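Local structure of citrate synthase (Metallosphaera sedula, 6ABW) at residues D82-V87 / V136-T141; V142-L147 / L169-S174. The protein binds acetyl-CoA and, as a citrate synthase, probably condenses it with oxaloacetate to give citrate and CoA in the tricarboxylic acid cycle. One frame throughout, in Å; residues are numbered along the deposited sequence.

Contact 1: residues D82-V87 / V136-T141; sequences DEAYEV and VARAST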
loop_
_atom_site.group_PDB
_atom_site.type_symbol
_atom_site.label_atom_id
_atom_site.label_comp_id
_atom_site.label_asym_id
_atom_site.label_seq_id
_atom_site.Cartn_x
_atom_site.Cartn_y
_atom_site.Cartn_z
ATOM N N ASP A 82 8.750 -23.390 9.308
ATOM C CA ASP A 82 9.352 -23.384 10.640
ATOM C C ASP A 82 10.529 -22.450 10.795
ATOM O O ASP A 82 10.621 -21.768 11.791
ATOM C CB ASP A 82 9.835 -24.761 11.069
ATOM C CG ASP A 82 8.665 -25.725 11.345
ATOM O OD1 ASP A 82 7.506 -25.252 11.566
ATOM O OD2 ASP A 82 8.885 -26.966 11.354
ATOM N N GLU A 83 11.339 -22.372 9.775
ATOM C CA GLU A 83 12.570 -21.545 9.929
ATOM C C GLU A 83 12.220 -20.064 9.702
ATOM O O GLU A 83 12.964 -19.222 10.120
ATOM C CB GLU A 83 13.698 -22.058 9.056
ATOM C CG GLU A 83 13.550 -21.781 7.606
ATOM C CD GLU A 83 14.606 -22.434 6.711
ATOM O OE1 GLU A 83 14.269 -22.699 5.506
ATOM O OE2 GLU A 83 15.759 -22.658 7.183
ATOM N N ALA A 84 11.072 -19.782 9.065
ATOM C CA ALA A 84 10.683 -18.408 8.764
ATOM C C ALA A 84 9.934 -17.702 9.907
ATOM O O ALA A 84 9.836 -16.500 9.861
ATOM C CB ALA A 84 9.868 -18.403 7.500
ATOM N N TYR A 85 9.395 -18.389 10.898
ATOM C CA TYR A 85 8.583 -17.717 11.947
ATOM C C TYR A 85 9.302 -16.597 12.648
ATOM O O TYR A 85 8.689 -15.588 12.948
ATOM C CB TYR A 85 8.103 -18.687 13.025
ATOM C CG TYR A 85 7.048 -19.645 12.514
ATOM C CD1 TYR A 85 5.856 -19.151 11.948
ATOM C CD2 TYR A 85 7.157 -21.012 12.739
ATOM C CE1 TYR A 85 4.875 -20.011 11.474
ATOM C CE2 TYR A 85 6.141 -21.896 12.379
ATOM C CZ TYR A 85 5.030 -21.398 11.700
ATOM O OH TYR A 85 4.060 -22.274 11.347
ATOM N N GLU A 86 10.583 -16.798 12.967
ATOM C CA GLU A 86 11.382 -15.831 13.701
ATOM C C GLU A 86 11.601 -14.589 12.834
ATOM O O GLU A 86 11.990 -14.669 11.650
ATOM C CB GLU A 86 12.770 -16.415 14.219
ATOM C CG GLU A 86 13.630 -17.199 13.192
ATOM C CD GLU A 86 14.573 -18.341 13.776
ATOM O OE1 GLU A 86 15.426 -18.005 14.637
ATOM O OE2 GLU A 86 14.509 -19.561 13.336
ATOM N N VAL A 87 11.261 -13.434 13.411
ATOM C CA VAL A 87 11.577 -12.125 12.800
ATOM C C VAL A 87 12.433 -11.296 13.745
ATOM O O VAL A 87 12.472 -11.584 14.904
ATOM C CB VAL A 87 10.282 -11.358 12.455
ATOM C CG1 VAL A 87 9.502 -12.212 11.427
ATOM C CG2 VAL A 87 9.416 -11.049 13.673
ATOM N N VAL A 136 4.090 -16.020 4.490
ATOM C CA VAL A 136 2.899 -16.606 5.140
ATOM C C VAL A 136 3.207 -17.012 6.588
ATOM O O VAL A 136 2.447 -16.718 7.515
ATOM C CB VAL A 136 2.329 -17.789 4.329
ATOM C CG1 VAL A 136 1.299 -18.521 5.175
ATOM C CG2 VAL A 136 1.696 -17.215 3.051
ATOM N N ALA A 137 4.353 -17.638 6.799
ATOM C CA ALA A 137 4.819 -17.853 8.162
ATOM C C ALA A 137 4.950 -16.649 9.020
ATOM O O ALA A 137 4.549 -16.612 10.214
ATOM C CB ALA A 137 6.191 -18.521 8.083
ATOM N N ARG A 138 5.537 -15.626 8.451
ATOM C CA ARG A 138 5.731 -14.386 9.173
ATOM C C ARG A 138 4.409 -13.632 9.444
ATOM O O ARG A 138 4.295 -12.946 10.426
ATOM C CB ARG A 138 6.752 -13.534 8.453
ATOM C CG ARG A 138 8.131 -14.205 8.543
ATOM C CD ARG A 138 9.129 -13.659 7.586
ATOM N NE ARG A 138 10.371 -14.397 7.792
ATOM C CZ ARG A 138 11.414 -14.419 6.967
ATOM N NH1 ARG A 138 11.407 -13.832 5.797
ATOM N NH2 ARG A 138 12.501 -15.134 7.321
ATOM N N ALA A 139 3.412 -13.850 8.583
ATOM C CA ALA A 139 2.042 -13.374 8.839
ATOM C C ALA A 139 1.495 -13.962 10.109
ATOM O O ALA A 139 0.866 -13.257 10.892
ATOM C CB ALA A 139 1.122 -13.614 7.653
ATOM N N SER A 140 1.794 -15.240 10.347
ATOM C CA SER A 140 1.429 -15.897 11.612
ATOM C C SER A 140 2.067 -15.195 12.814
ATOM O O SER A 140 1.379 -14.833 13.800
ATOM C CB SER A 140 1.833 -17.398 11.539
ATOM O OG SER A 140 1.519 -18.022 12.741
ATOM N N THR A 141 3.367 -14.955 12.728
ATOM C CA THR A 141 4.063 -14.254 13.796
ATOM C C THR A 141 3.511 -12.870 14.083
ATOM O O THR A 141 3.283 -12.497 15.221
ATOM C CB THR A 141 5.526 -14.174 13.426
ATOM O OG1 THR A 141 6.031 -15.517 13.216
ATOM C CG2 THR A 141 6.348 -13.503 14.542
HETATM O O HOH W 1 13.165 -16.309 10.009
HETATM O O HOH W 2 1.829 -20.716 12.557
#
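In the helical fold of this citrate synthase, Ala84, Tyr85 and Val87, at the C-terminal side of helix 71-84, pack against Ala137, Arg138 and Thr141 on one side of helix 128-151. Two successive carbonyls, of Ala84 and Tyr85, are taken by side chains of the longer helix. The extended Arg138 chain runs past Val87 and brings NE to Ala84 O at 3.0 Å; the N-H...O angle of 152° is moderately bent, and the donor lies in the carbonyl plane, on a lone pair. One residue on, Thr141 OG1 donates to Tyr85 O over 2.7 Å. The hydroxyl lies anti to the carbonyl carbon of Thr141 (chi1 -57°), while CG2, on the other branch, meets Val87 CG2 tip to tip at 4.0 Å. Val87 CG1 rests on the aliphatic part of arginine, 3.8 Å from Arg138 CG. Next to these bonds, two alanines allow close backbone approach, with Ala84 CB 3.7 Å from Ala137 CB. Tyr85 comes in beside them edge first: its CD1 lies 3.3 Å from Ala137 O, which sits in the ring plane and also accepts the backbone N-H of Thr141. Phe164 and Pro158 also touch the tyrosine. The far end of Arg138 is held as well, NH1 by a hydrogen bond to Tyr215 OH, and the arginine makes a cation-pi contact with Tyr119. A water in the guanidinium plane accepts from Arg138 NH2 at 3.0 Å and donates to the carbonyls of Glu83 and Glu86, tying the turn to the same side chain. Tyr85 OH hydrogen-bonds a bound glycerol, probably from the crystallisation liquor and shared with Asp82 OD1, and also a second water that lies 2.7 Å from Ser140 OG.

Contact 2: residues V142-L147 / L169-S174; sequences VVANVL and LKASFS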
loop_
_atom_site.group_PDB
_atom_site.type_symbol
_atom_site.label_atom_id
_atom_site.label_comp_id
_atom_site.label_asym_id
_atom_site.label_seq_id
_atom_site.Cartn_x
_atom_site.Cartn_y
_atom_site.Cartn_z
ATOM N N VAL A 142 3.267 -12.120 13.010
ATOM C CA VAL A 142 2.676 -10.785 13.112
ATOM C C VAL A 142 1.297 -10.783 13.718
ATOM O O VAL A 142 1.060 -10.045 14.678
ATOM C CB VAL A 142 2.672 -10.101 11.737
ATOM C CG1 VAL A 142 1.842 -8.823 11.758
ATOM C CG2 VAL A 142 4.145 -9.819 11.365
ATOM N N VAL A 143 0.400 -11.662 13.268
ATOM C CA VAL A 143 -0.964 -11.607 13.757
ATOM C C VAL A 143 -1.059 -12.025 15.245
ATOM O O VAL A 143 -1.721 -11.373 16.063
ATOM C CB VAL A 143 -1.900 -12.401 12.842
ATOM C CG1 VAL A 143 -3.282 -12.399 13.431
ATOM C CG2 VAL A 143 -1.968 -11.755 11.459
ATOM N N ALA A 144 -0.263 -13.015 15.620
ATOM C CA ALA A 144 -0.242 -13.501 16.985
ATOM C C ALA A 144 0.242 -12.364 17.919
ATOM O O ALA A 144 -0.331 -12.143 18.987
ATOM C CB ALA A 144 0.679 -14.738 17.070
ATOM N N ASN A 145 1.228 -11.609 17.470
ATOM C CA ASN A 145 1.814 -10.524 18.250
ATOM C C ASN A 145 0.980 -9.257 18.302
ATOM O O ASN A 145 0.983 -8.531 19.267
ATOM C CB ASN A 145 3.268 -10.339 17.890
ATOM C CG ASN A 145 4.108 -11.445 18.532
ATOM O OD1 ASN A 145 4.194 -11.516 19.761
ATOM N ND2 ASN A 145 4.531 -12.416 17.713
ATOM N N VAL A 146 0.176 -9.029 17.225
ATOM C CA VAL A 146 -0.788 -7.957 17.227
ATOM C C VAL A 146 -1.845 -8.221 18.310
ATOM O O VAL A 146 -2.207 -7.351 19.105
ATOM C CB VAL A 146 -1.391 -7.777 15.801
ATOM C CG1 VAL A 146 -2.674 -6.912 15.816
ATOM C CG2 VAL A 146 -0.379 -7.128 14.867
ATOM N N LEU A 147 -2.323 -9.448 18.401
ATOM C CA LEU A 147 -3.284 -9.794 19.440
ATOM C C LEU A 147 -2.660 -9.554 20.816
ATOM O O LEU A 147 -3.298 -8.943 21.742
ATOM C CB LEU A 147 -3.752 -11.249 19.260
ATOM C CG LEU A 147 -4.406 -11.823 20.561
ATOM C CD1 LEU A 147 -5.710 -11.127 20.791
ATOM C CD2 LEU A 147 -4.548 -13.330 20.396
ATOM N N LEU A 169 -2.145 -20.849 17.014
ATOM C CA LEU A 169 -2.961 -20.812 18.214
ATOM C C LEU A 169 -2.144 -20.863 19.511
ATOM O O LEU A 169 -2.463 -20.160 20.451
ATOM C CB LEU A 169 -3.987 -21.914 18.213
ATOM C CG LEU A 169 -5.093 -21.885 17.155
ATOM C CD1 LEU A 169 -5.872 -23.191 17.203
ATOM C CD2 LEU A 169 -6.009 -20.700 17.344
ATOM N N LYS A 170 -1.091 -21.663 19.540
ATOM C CA LYS A 170 -0.221 -21.686 20.695
ATOM C C LYS A 170 0.520 -20.398 20.920
ATOM O O LYS A 170 0.633 -19.961 22.058
ATOM C CB LYS A 170 0.773 -22.827 20.574
ATOM C CG LYS A 170 0.148 -24.165 20.774
ATOM C CD LYS A 170 1.279 -25.224 20.866
ATOM C CE LYS A 170 2.037 -25.117 22.208
ATOM N NZ LYS A 170 3.310 -25.885 22.188
ATOM N N ALA A 171 0.998 -19.749 19.857
ATOM C CA ALA A 171 1.663 -18.446 20.009
ATOM C C ALA A 171 0.656 -17.404 20.467
ATOM O O ALA A 171 0.905 -16.614 21.413
ATOM C CB ALA A 171 2.325 -18.010 18.695
ATOM N N SER A 172 -0.530 -17.415 19.855
ATOM C CA SER A 172 -1.579 -16.467 20.240
ATOM C C SER A 172 -2.000 -16.492 21.727
ATOM O O SER A 172 -2.192 -15.437 22.369
ATOM C CB SER A 172 -2.827 -16.663 19.361
ATOM O OG SER A 172 -2.543 -16.312 18.009
ATOM N N PHE A 173 -2.171 -17.723 22.255
ATOM C CA PHE A 173 -2.836 -17.847 23.523
ATOM C C PHE A 173 -2.009 -18.449 24.681
ATOM O O PHE A 173 -2.512 -18.459 25.846
ATOM C CB PHE A 173 -4.079 -18.728 23.267
ATOM C CG PHE A 173 -5.092 -18.089 22.338
ATOM C CD1 PHE A 173 -5.643 -16.868 22.665
ATOM C CD2 PHE A 173 -5.540 -18.764 21.233
ATOM C CE1 PHE A 173 -6.601 -16.276 21.833
ATOM C CE2 PHE A 173 -6.484 -18.163 20.360
ATOM C CZ PHE A 173 -6.987 -16.936 20.662
ATOM N N SER A 174 -0.825 -18.938 24.392
ATOM C CA SER A 174 0.045 -19.597 25.441
ATOM C C SER A 174 -0.686 -20.747 26.175
ATOM O O SER A 174 -0.686 -20.813 27.393
ATOM C CB SER A 174 0.472 -18.594 26.505
ATOM O OG SER A 174 1.100 -17.438 25.965
#
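Leu147 holds CG anti to the backbone N (chi1 162°), and its side chain crosses that of Phe173 at about a right angle. Its CD2 branch does the touching: it lies 3.9 Å from Phe173 CE1 and 3.7 Å from Ser172 O. The same methyl also packs on Ser172 CB, a carbon that itself sits over one face of the Phe173 ring, toward the rim. Ser172 has OG anti to its own carbonyl carbon (chi1 -66°), beside the backbone N, where the hydroxyl bonds back to Phe168 O within its helix. That oxygen meets Ala144 only by packing, 3.7 Å from Ala144 CB. This is helix-to-helix packing in the largely helical core: segments 142-147 and 169-173 of helices 128-151 and 164-173 run nearly parallel, their axes 8.5 Å apart at closest approach and crossing at -21°. Small residues permit such closeness, the CA atoms of Ala144 and Ser172 being separated by just 4.6 Å. One turn from the leucine, Ala144 CB faces Ala171 CB at 4.0 Å. Phe168 adds a further contact to Ala144, and Pro338 touches Leu147 while Phe337 meets the Phe173 ring. Ser172 O, next to the leucine methyl, accepts a hydrogen bond from Arg148 NH2.

In the fold
Helix 128-151 serves both contacts, its residues 136-141 in contact 1 running on into 142-147 in contact 2; the two centres lie 12 Å apart. Both are largely buried and away from the acetyl-CoA site and the predicted active-site residues, although contact 1 includes the exposed Glu86 at its margin. In contact 1 the partner is the region around the end of helix 71-84, whose backbone carbonyls accept from Arg138, Thr141 and one water. In contact 2 two helices lie side by side and meet through small and apolar groups, with no direct hydrogen bond between the two segments. Helix 164-173 links the regions: Phe164 touches Tyr85 of contact 1, and residues 171-173 belong to contact 2.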